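Local coordinates for protein soluble epoxide hydrolase (Bacillus megaterium, PDB 4INZ) that belongs to the alpha/beta hydrolase fold superfamily as a soluble epoxide hydrolase, built round a mixed beta-sheet flanked by helices, at residues A162-Q166 and K167-Q171. The protein carries 1 engineered substitution. Sequence-based numbering, arbitrary orientation.
Engineered in segment 162-166: A162 (natural residue Met).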
# COMPACT_ATOMS: atom_id res chain seq x y z
N ALA A 162 10.80 -3.37 -11.01
CA ALA A 162 9.60 -4.16 -11.27
C ALA A 162 9.84 -5.17 -12.39
O ALA A 162 9.33 -6.29 -12.36
CB ALA A 162 8.42 -3.27 -11.60
N LYS A 163 10.63 -4.77 -13.39
CA LYS A 163 11.03 -5.68 -14.45
C LYS A 163 11.97 -6.73 -13.87
O LYS A 163 11.83 -7.93 -14.15
CB LYS A 163 11.69 -4.91 -15.59
CG LYS A 163 12.19 -5.77 -16.74
CD LYS A 163 11.09 -6.63 -17.34
CE LYS A 163 11.52 -7.20 -18.69
NZ LYS A 163 11.60 -6.13 -19.73
N TRP A 164 12.92 -6.30 -13.05
CA TRP A 164 13.86 -7.22 -12.42
C TRP A 164 13.12 -8.24 -11.55
O TRP A 164 13.50 -9.41 -11.50
CB TRP A 164 14.90 -6.46 -11.61
CG TRP A 164 15.96 -7.32 -11.02
CD1 TRP A 164 16.76 -8.21 -11.69
CD2 TRP A 164 16.36 -7.38 -9.65
NE1 TRP A 164 17.63 -8.82 -10.81
CE2 TRP A 164 17.40 -8.33 -9.55
CE3 TRP A 164 15.93 -6.73 -8.48
CZ2 TRP A 164 18.01 -8.64 -8.34
CZ3 TRP A 164 16.55 -7.05 -7.28
CH2 TRP A 164 17.58 -7.99 -7.22
N PHE A 165 12.06 -7.80 -10.88
CA PHE A 165 11.29 -8.70 -10.01
C PHE A 165 10.65 -9.85 -10.78
O PHE A 165 10.14 -10.79 -10.19
CB PHE A 165 10.20 -7.94 -9.24
CG PHE A 165 10.70 -7.21 -8.03
CD1 PHE A 165 12.06 -7.02 -7.82
CD2 PHE A 165 9.81 -6.71 -7.10
CE1 PHE A 165 12.52 -6.34 -6.70
CE2 PHE A 165 10.26 -6.02 -5.97
CZ PHE A 165 11.61 -5.84 -5.77
N GLN A 166 10.67 -9.77 -12.11
CA GLN A 166 10.13 -10.85 -12.93
C GLN A 166 11.11 -12.02 -12.95
O GLN A 166 10.71 -13.17 -13.20
CB GLN A 166 9.85 -10.36 -14.36
CG GLN A 166 9.04 -9.06 -14.45
CD GLN A 166 7.64 -9.18 -13.88
OE1 GLN A 166 6.92 -10.14 -14.15
NE2 GLN A 166 7.23 -8.19 -13.09
N LYS A 167 12.38 -11.74 -12.67
CA LYS A 167 13.43 -12.75 -12.77
C LYS A 167 13.44 -13.72 -11.59
O LYS A 167 13.12 -13.34 -10.46
CB LYS A 167 14.81 -12.09 -12.90
CG LYS A 167 14.93 -11.14 -14.09
CD LYS A 167 15.21 -11.90 -15.38
CE LYS A 167 16.69 -12.26 -15.49
NZ LYS A 167 16.98 -13.05 -16.73
N GLN A 168 13.82 -14.96 -11.84
CA GLN A 168 13.82 -15.98 -10.80
C GLN A 168 14.85 -15.73 -9.70
O GLN A 168 14.67 -16.19 -8.57
CB GLN A 168 14.00 -17.38 -11.39
CG GLN A 168 12.75 -17.93 -12.07
CD GLN A 168 11.55 -17.98 -11.13
OE1 GLN A 168 11.64 -18.51 -10.01
NE2 GLN A 168 10.43 -17.43 -11.57
N GLU A 169 15.91 -15.01 -10.02
CA GLU A 169 16.98 -14.80 -9.04
C GLU A 169 16.54 -13.91 -7.87
O GLU A 169 17.18 -13.92 -6.82
CB GLU A 169 18.22 -14.19 -9.71
CG GLU A 169 18.04 -12.74 -10.12
CD GLU A 169 19.35 -12.08 -10.52
OE1 GLU A 169 19.56 -11.87 -11.73
OE2 GLU A 169 20.15 -11.76 -9.63
N VAL A 170 15.46 -13.16 -8.04
CA VAL A 170 15.10 -12.15 -7.05
C VAL A 170 14.66 -12.74 -5.72
O VAL A 170 14.96 -12.19 -4.66
CB VAL A 170 14.03 -11.16 -7.58
CG1 VAL A 170 13.61 -10.19 -6.48
CG2 VAL A 170 14.56 -10.39 -8.77
N GLN A 171 13.95 -13.87 -5.75
CA GLN A 171 13.54 -14.48 -4.49
C GLN A 171 14.76 -14.79 -3.61
O GLN A 171 14.78 -14.43 -2.44
CB GLN A 171 12.70 -15.74 -4.69
CG GLN A 171 12.23 -16.33 -3.37
CD GLN A 171 11.27 -17.49 -3.53
OE1 GLN A 171 10.89 -17.86 -4.64
NE2 GLN A 171 10.87 -18.07 -2.40
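W164 and K167 close a type I beta turn at a corner between two helices, K167 N donating to W164 O over 2.8 Å. The corner illustrates how a short link between helices is packed by its own side chains. V170 packs against both aromatic residues: its CG2 lies over one face of the W164 indole, 3.6 Å from the centroid of the six-membered ring and 15° off the ring normal, a CH-pi contact. V170 CG2 also lies 3.1 Å from W164 O, a tight approach, and K167 CB and CG sit beside the same oxygen. The other branch, CG1, approaches F165 CD1 at 3.8 Å, and the valine thus bridges two consecutive aromatic residues. With CG anti to the backbone N (chi1 -176°), the indole reaches forward to V170 and to E169, whose carboxylate stands at the ring's edge, its plane turned 70° from the indole. E169 CD lies 3.7 Å from W164 NE1. Behind the turn, the Q166 side chain, bent at chi2, folds back on the helix, and its NE2 donates to A162 O at 2.9 Å, nearly straight; A162 is an engineered residue. Q166 NE2 also bonds to Y220 O, while F165 O accepts from R221 NE. The corner joins helix 160-164 to helix 169-193, with L217 of helix 213-220 packing against both F165 and V170.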